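Local coordinates for protein guanidinopropionase (Pseudomonas aeruginosa, PDB 3NIQ) that hydrolyses 3-guanidinopropanoate to beta-alanine and urea with the help of two manganese ions per subunit, at residues I40-D45 against A91-I96; R62-L67 against T295-A300. One frame throughout, in Å; residues are numbered along the deposited sequence.

Two ways of joining elements of one alpha/beta fold of the arginase family are compared here. Interaction 1 (I40-D45 against A91-I96) lies where strands 37-42 and 85-90, neighbours at one margin of the parallel sheet, run out into loops. Interaction 2 (R62-L67 against T295-A300) joins helices 57-64 and 294-317. Both are buried, although L64 and L67 of the second keep some exposure, and their centres lie about 18 Å apart. The first combines a backbone hydrogen bond, a bridging water and apolar contacts; the second has no hydrogen bond across it and rests on aliphatic packing. The two meet where R62 NH2 packs on G41 N, and both reach the third subunit.

Interaction 1: residues I40-D45 against A91-I96; sequences IGVPWD and APVNPI
The parallel pairing of strands 37-42 and 85-90 in the arginase-fold sheet comes to its end as both chains pass into loops running 14° apart. One direct hydrogen bond joins the segments: A91 N donates to G41 O at 2.8 Å, lying almost along the C=O axis (175°). Past it the chains part. P43 sits at the centre of an inverse gamma turn, closed by a weak bond from W44 N to V42 O, and side chains take over from backbone.

V93 does most of this work, both methyls lying over the P43 carbonyl and the W44 side chain. V93 CG1, anti to the backbone N, rests 3.4 Å from P43 O and 3.7 Å from W44 CD1, approaching the indole obliquely. V93 CG2, anti to the carbonyl carbon, touches the proline ring at P43 CD (3.9 Å) and packs on W44 CB. Nearer the strand, A91 CB lies against V42 CG2 at 4.2 Å.

With CG anti to its backbone N, W44 sends the indole across the direction of 91-94, its NE1 edge toward N94 and its ring packed on I105 of helix 98-114. A water in the ring plane accepts from W44 NE1 at 2.8 Å and donates to N94 O at 2.6 Å. N94 forms an Asx turn, its OD1 accepting from I96 N, just ahead of that helix. The W44 side chain stands about 9 Å from that of the manganese ligand H126. One water thus serves a buried indole N-H and carbonyl together and, with V93 and I105, would help hold the ring's orientation.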
ATOM      1  N   ILE A  40      22.171  19.340  -0.527  1.00 17.61           N
ATOM      2  CA  ILE A  40      22.135  19.154   0.916  1.00 17.22           C
ATOM      3  C   ILE A  40      20.786  18.658   1.379  1.00 17.10           C
ATOM      4  O   ILE A  40      19.741  19.176   0.961  1.00 17.62           O
ATOM      5  CB  ILE A  40      22.439  20.494   1.654  1.00 16.74           C
ATOM      6  CG1 ILE A  40      23.801  21.067   1.220  1.00 17.15           C
ATOM      7  CG2 ILE A  40      22.426  20.269   3.185  1.00 16.19           C
ATOM      8  CD1 ILE A  40      23.825  22.662   1.218  1.00 16.21           C
ATOM      9  N   GLY A  41      20.799  17.681   2.275  1.00 17.15           N
ATOM     10  CA  GLY A  41      19.574  17.246   2.903  1.00 17.00           C
ATOM     11  C   GLY A  41      19.358  17.940   4.239  1.00 17.33           C
ATOM     12  O   GLY A  41      20.307  18.157   4.991  1.00 18.06           O
ATOM     13  N   VAL A  42      18.109  18.304   4.547  1.00 16.30           N
ATOM     14  CA  VAL A  42      17.800  18.801   5.885  1.00 17.28           C
ATOM     15  C   VAL A  42      16.661  17.988   6.502  1.00 17.77           C
ATOM     16  O   VAL A  42      15.475  18.361   6.409  1.00 18.13           O
ATOM     17  CB  VAL A  42      17.462  20.264   5.883  1.00 17.92           C
ATOM     18  CG1 VAL A  42      17.428  20.753   7.326  1.00 19.93           C
ATOM     19  CG2 VAL A  42      18.486  21.047   5.038  1.00 19.08           C
ATOM     20  N   PRO A  43      17.024  16.869   7.133  1.00 18.25           N
ATOM     21  CA  PRO A  43      16.048  15.874   7.566  1.00 18.52           C
ATOM     22  C   PRO A  43      15.427  16.286   8.889  1.00 18.73           C
ATOM     23  O   PRO A  43      15.787  15.762   9.930  1.00 18.62           O
ATOM     24  CB  PRO A  43      16.894  14.603   7.698  1.00 17.76           C
ATOM     25  CG  PRO A  43      18.284  15.110   8.055  1.00 17.72           C
ATOM     26  CD  PRO A  43      18.424  16.407   7.312  1.00 18.42           C
ATOM     27  N   TRP A  44      14.488  17.229   8.834  1.00 19.10           N
ATOM     28  CA  TRP A  44      14.012  17.888  10.041  1.00 18.64           C
ATOM     29  C   TRP A  44      12.552  18.297   9.895  1.00 18.41           C
ATOM     30  O   TRP A  44      12.175  19.007   8.951  1.00 17.33           O
ATOM     31  CB  TRP A  44      14.892  19.109  10.313  1.00 19.26           C
ATOM     32  CG  TRP A  44      14.506  19.879  11.538  1.00 20.29           C
ATOM     33  CD1 TRP A  44      14.279  19.375  12.787  1.00 20.85           C
ATOM     34  CD2 TRP A  44      14.330  21.299  11.637  1.00 22.47           C
ATOM     35  NE1 TRP A  44      13.964  20.395  13.658  1.00 21.45           N
ATOM     36  CE2 TRP A  44      13.982  21.583  12.980  1.00 20.88           C
ATOM     37  CE3 TRP A  44      14.430  22.361  10.720  1.00 21.66           C
ATOM     38  CZ2 TRP A  44      13.731  22.878  13.434  1.00 23.17           C
ATOM     39  CZ3 TRP A  44      14.191  23.663  11.181  1.00 20.58           C
ATOM     40  CH2 TRP A  44      13.853  23.903  12.531  1.00 23.24           C
ATOM     41  N   ASP A  45      11.707  17.811  10.792  1.00 18.19           N
ATOM     42  CA  ASP A  45      10.284  18.186  10.735  1.00 19.01           C
ATOM     43  C   ASP A  45       9.744  18.633  12.098  1.00 18.14           C
ATOM     44  O   ASP A  45       8.542  18.527  12.379  1.00 17.57           O
ATOM     45  CB  ASP A  45       9.423  17.065  10.097  1.00 17.61           C
ATOM     46  CG  ASP A  45       9.532  15.724  10.843  1.00 20.56           C
ATOM     47  OD1 ASP A  45       9.972  15.698  12.024  1.00 20.32           O
ATOM     48  OD2 ASP A  45       9.181  14.690  10.231  1.00 18.12           O
ATOM     49  N   ALA A  91      22.558  18.438   6.701  1.00 19.24           N
ATOM     50  CA  ALA A  91      22.752  19.388   7.781  1.00 20.80           C
ATOM     51  C   ALA A  91      22.531  18.693   9.152  1.00 21.79           C
ATOM     52  O   ALA A  91      21.759  17.741   9.247  1.00 21.16           O
ATOM     53  CB  ALA A  91      21.814  20.556   7.624  1.00 19.62           C
ATOM     54  N   PRO A  92      23.247  19.147  10.198  1.00 22.09           N
ATOM     55  CA  PRO A  92      23.046  18.602  11.539  1.00 23.85           C
ATOM     56  C   PRO A  92      21.641  18.960  12.044  1.00 24.32           C
ATOM     57  O   PRO A  92      21.181  20.082  11.845  1.00 25.08           O
ATOM     58  CB  PRO A  92      24.151  19.293  12.376  1.00 23.91           C
ATOM     59  CG  PRO A  92      24.526  20.520  11.583  1.00 25.36           C
ATOM     60  CD  PRO A  92      24.342  20.133  10.153  1.00 22.91           C
ATOM     61  N   VAL A  93      20.969  17.999  12.665  1.00 24.44           N
ATOM     62  CA  VAL A  93      19.589  18.148  13.086  1.00 26.26           C
ATOM     63  C   VAL A  93      19.410  17.504  14.474  1.00 26.73           C
ATOM     64  O   VAL A  93      20.131  16.571  14.815  1.00 28.31           O
ATOM     65  CB  VAL A  93      18.650  17.480  12.032  1.00 25.94           C
ATOM     66  CG1 VAL A  93      17.276  17.241  12.584  1.00 28.92           C
ATOM     67  CG2 VAL A  93      18.576  18.328  10.746  1.00 25.06           C
ATOM     68  N   ASN A  94      18.452  18.009  15.254  1.00 26.44           N
ATOM     69  CA  ASN A  94      18.079  17.450  16.560  1.00 25.70           C
ATOM     70  C   ASN A  94      16.552  17.268  16.603  1.00 24.59           C
ATOM     71  O   ASN A  94      15.802  18.240  16.761  1.00 24.28           O
ATOM     72  CB  ASN A  94      18.539  18.375  17.692  1.00 26.21           C
ATOM     73  CG  ASN A  94      18.161  17.856  19.092  1.00 29.12           C
ATOM     74  OD1 ASN A  94      17.329  16.954  19.265  1.00 29.08           O
ATOM     75  ND2 ASN A  94      18.765  18.453  20.095  1.00 32.28           N
ATOM     76  N   PRO A  95      16.090  16.017  16.457  1.00 24.70           N
ATOM     77  CA  PRO A  95      14.644  15.733  16.358  1.00 24.44           C
ATOM     78  C   PRO A  95      13.846  16.036  17.637  1.00 25.42           C
ATOM     79  O   PRO A  95      12.609  16.091  17.596  1.00 24.36           O
ATOM     80  CB  PRO A  95      14.597  14.240  16.044  1.00 24.94           C
ATOM     81  CG  PRO A  95      15.909  13.688  16.623  1.00 24.81           C
ATOM     82  CD  PRO A  95      16.917  14.793  16.376  1.00 24.28           C
ATOM     83  N   ILE A  96      14.552  16.232  18.745  1.00 26.22           N
ATOM     84  CA  ILE A  96      13.932  16.439  20.051  1.00 27.56           C
ATOM     85  C   ILE A  96      13.813  17.916  20.438  1.00 27.71           C
ATOM     86  O   ILE A  96      12.926  18.293  21.208  1.00 28.90           O
ATOM     87  CB  ILE A  96      14.731  15.683  21.159  1.00 27.81           C
ATOM     88  CG1 ILE A  96      14.754  14.185  20.863  1.00 29.53           C
ATOM     89  CG2 ILE A  96      14.153  15.946  22.570  1.00 29.53           C
ATOM     90  CD1 ILE A  96      13.350  13.559  20.630  1.00 29.35           C
TER
HETATM   91  O   HOH W   1      13.584  19.549  16.350  1.00 23.96           O

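Interaction 2: residues R62-L67 against T295-A300; sequences RNLSSL and TALVGA
L64, on the last clear turn of helix 57-64, reaches across to helix 294-317 with every atom of its side chain engaged. L64 CB comes first, 3.8 Å from the backbone atom L297 N, with L297 CA close behind. The torsion about CA-CB (chi1 -88°) then sets CG over the same peptide, beside both L297 N and A296 CB. At the fork the branches divide the surface of the partner helix: L64 CD2 drops onto the methyl A296 CB at 3.8 Å, while L64 CD1 leans on L297 CB at 4.0 Å. The leucine therefore lies over the junction between two consecutive residues, crossing the L297 side chain at about a right angle.

This is a helix-helix contact in the alpha/beta fold of the ureohydrolases, between the short helix that follows strand 37-42 in the chain and the long C-terminal helix. The alanines A296 and A300, one turn apart, let the backbones come close: the CA atoms of S65 and A300 are 4.8 Å apart. There the methyl A300 CB presses against S65 CA at 3.5 Å, tighter than ordinary van der Waals contact, and it also meets S65 CB. The S65 hydroxyl bonds elsewhere: with chi1 at 77°, S65 OG lies between the backbone N and the carbonyl carbon and donates to R62 O at 2.7 Å, from above the carbonyl plane. The same OG is hydrogen-bonded to M24 N.

A little further on, L67 CD1 and L297 CD1 touch tip to tip at 3.8 Å, their side chains crossing nearly perpendicularly. N50 and P255 of the fourth subunit pack on L67 and L297 respectively.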
ATOM      1  N   ARG A  62      17.095  11.225  -2.287  1.00 17.47           N
ATOM      2  CA  ARG A  62      18.399  10.726  -2.749  1.00 18.70           C
ATOM      3  C   ARG A  62      18.170   9.459  -3.554  1.00 19.04           C
ATOM      4  O   ARG A  62      18.690   9.299  -4.651  1.00 18.95           O
ATOM      5  CB  ARG A  62      19.349  10.389  -1.583  1.00 18.54           C
ATOM      6  CG  ARG A  62      20.020  11.599  -0.932  1.00 19.70           C
ATOM      7  CD  ARG A  62      21.174  11.191  -0.009  1.00 17.53           C
ATOM      8  NE  ARG A  62      21.997  12.336   0.382  1.00 22.11           N
ATOM      9  CZ  ARG A  62      21.777  13.106   1.451  1.00 23.27           C
ATOM     10  NH1 ARG A  62      20.742  12.862   2.252  1.00 18.33           N
ATOM     11  NH2 ARG A  62      22.598  14.119   1.725  1.00 21.48           N
ATOM     12  N   ASN A  63      17.370   8.573  -2.986  1.00 20.25           N
ATOM     13  CA  ASN A  63      17.085   7.295  -3.604  1.00 20.81           C
ATOM     14  C   ASN A  63      16.512   7.400  -5.011  1.00 20.44           C
ATOM     15  O   ASN A  63      17.060   6.832  -5.960  1.00 19.07           O
ATOM     16  CB  ASN A  63      16.129   6.533  -2.715  1.00 21.60           C
ATOM     17  CG  ASN A  63      16.190   5.065  -2.968  1.00 28.82           C
ATOM     18  OD1 ASN A  63      15.653   4.569  -3.957  1.00 31.79           O
ATOM     19  ND2 ASN A  63      16.897   4.353  -2.092  1.00 35.24           N
ATOM     20  N   LEU A  64      15.411   8.144  -5.137  1.00 19.20           N
ATOM     21  CA  LEU A  64      14.754   8.335  -6.420  1.00 19.48           C
ATOM     22  C   LEU A  64      15.547   9.190  -7.399  1.00 19.64           C
ATOM     23  O   LEU A  64      15.359   9.066  -8.619  1.00 18.36           O
ATOM     24  CB  LEU A  64      13.348   8.931  -6.226  1.00 19.01           C
ATOM     25  CG  LEU A  64      12.244   7.893  -6.015  1.00 17.24           C
ATOM     26  CD1 LEU A  64      12.055   6.980  -7.282  1.00 18.87           C
ATOM     27  CD2 LEU A  64      12.439   7.027  -4.782  1.00 16.75           C
ATOM     28  N   SER A  65      16.430  10.045  -6.881  1.00 18.51           N
ATOM     29  CA  SER A  65      17.270  10.880  -7.766  1.00 19.46           C
ATOM     30  C   SER A  65      18.213  10.046  -8.654  1.00 19.77           C
ATOM     31  O   SER A  65      18.809  10.568  -9.587  1.00 19.04           O
ATOM     32  CB  SER A  65      18.059  11.931  -6.972  1.00 19.49           C
ATOM     33  OG  SER A  65      19.176  11.351  -6.316  1.00 20.94           O
ATOM     34  N   SER A  66      18.339   8.748  -8.359  1.00 20.37           N
ATOM     35  CA  SER A  66      19.036   7.807  -9.247  1.00 20.65           C
ATOM     36  C   SER A  66      18.449   7.778 -10.652  1.00 20.65           C
ATOM     37  O   SER A  66      19.123   7.352 -11.586  1.00 20.18           O
ATOM     38  CB  SER A  66      18.933   6.389  -8.669  1.00 20.35           C
ATOM     39  OG  SER A  66      19.896   6.256  -7.664  1.00 26.27           O
ATOM     40  N   LEU A  67      17.195   8.209 -10.806  1.00 19.72           N
ATOM     41  CA  LEU A  67      16.544   8.154 -12.130  1.00 19.30           C
ATOM     42  C   LEU A  67      16.890   9.346 -13.009  1.00 21.32           C
ATOM     43  O   LEU A  67      16.591   9.335 -14.214  1.00 20.35           O
ATOM     44  CB  LEU A  67      15.018   8.050 -11.993  1.00 19.73           C
ATOM     45  CG  LEU A  67      14.450   6.944 -11.104  1.00 21.15           C
ATOM     46  CD1 LEU A  67      12.944   6.819 -11.286  1.00 21.62           C
ATOM     47  CD2 LEU A  67      15.132   5.608 -11.416  1.00 25.32           C
ATOM     48  N   THR A 295       6.319  10.972  -4.738  1.00 15.75           N
ATOM     49  CA  THR A 295       6.604  12.352  -4.326  1.00 15.24           C
ATOM     50  C   THR A 295       8.122  12.559  -4.231  1.00 16.24           C
ATOM     51  O   THR A 295       8.661  13.638  -4.567  1.00 16.07           O
ATOM     52  CB  THR A 295       5.892  12.687  -2.975  1.00 15.60           C
ATOM     53  OG1 THR A 295       4.516  12.251  -3.026  1.00 16.06           O
ATOM     54  CG2 THR A 295       5.895  14.209  -2.684  1.00 15.37           C
ATOM     55  N   ALA A 296       8.806  11.523  -3.760  1.00 15.52           N
ATOM     56  CA  ALA A 296      10.271  11.469  -3.803  1.00 15.95           C
ATOM     57  C   ALA A 296      10.799  11.716  -5.219  1.00 15.12           C
ATOM     58  O   ALA A 296      11.748  12.491  -5.413  1.00 14.95           O
ATOM     59  CB  ALA A 296      10.771  10.114  -3.273  1.00 14.92           C
ATOM     60  N   LEU A 297      10.194  11.056  -6.200  1.00 14.94           N
ATOM     61  CA  LEU A 297      10.586  11.267  -7.602  1.00 14.32           C
ATOM     62  C   LEU A 297      10.239  12.673  -8.093  1.00 15.22           C
ATOM     63  O   LEU A 297      11.042  13.322  -8.776  1.00 15.65           O
ATOM     64  CB  LEU A 297       9.978  10.197  -8.520  1.00 14.07           C
ATOM     65  CG  LEU A 297      10.308  10.374 -10.011  1.00 16.50           C
ATOM     66  CD1 LEU A 297      11.807  10.241 -10.250  1.00 12.28           C
ATOM     67  CD2 LEU A 297       9.519   9.403 -10.874  1.00 15.92           C
ATOM     68  N   VAL A 298       9.054  13.165  -7.755  1.00 15.72           N
ATOM     69  CA  VAL A 298       8.726  14.556  -8.063  1.00 16.34           C
ATOM     70  C   VAL A 298       9.787  15.476  -7.418  1.00 17.15           C
ATOM     71  O   VAL A 298      10.302  16.389  -8.053  1.00 18.08           O
ATOM     72  CB  VAL A 298       7.291  14.931  -7.547  1.00 16.93           C
ATOM     73  CG1 VAL A 298       7.133  16.419  -7.385  1.00 16.16           C
ATOM     74  CG2 VAL A 298       6.216  14.393  -8.472  1.00 16.62           C
ATOM     75  N   GLY A 299      10.139  15.206  -6.170  1.00 17.51           N
ATOM     76  CA  GLY A 299      11.145  16.014  -5.481  1.00 16.68           C
ATOM     77  C   GLY A 299      12.491  15.950  -6.192  1.00 17.58           C
ATOM     78  O   GLY A 299      13.082  16.978  -6.479  1.00 17.19           O
ATOM     79  N   ALA A 300      12.962  14.734  -6.487  1.00 16.79           N
ATOM     80  CA  ALA A 300      14.223  14.558  -7.195  1.00 16.74           C
ATOM     81  C   ALA A 300      14.213  15.269  -8.540  1.00 16.72           C
ATOM     82  O   ALA A 300      15.211  15.882  -8.935  1.00 17.56           O
ATOM     83  CB  ALA A 300      14.552  13.048  -7.376  1.00 17.39           C
TER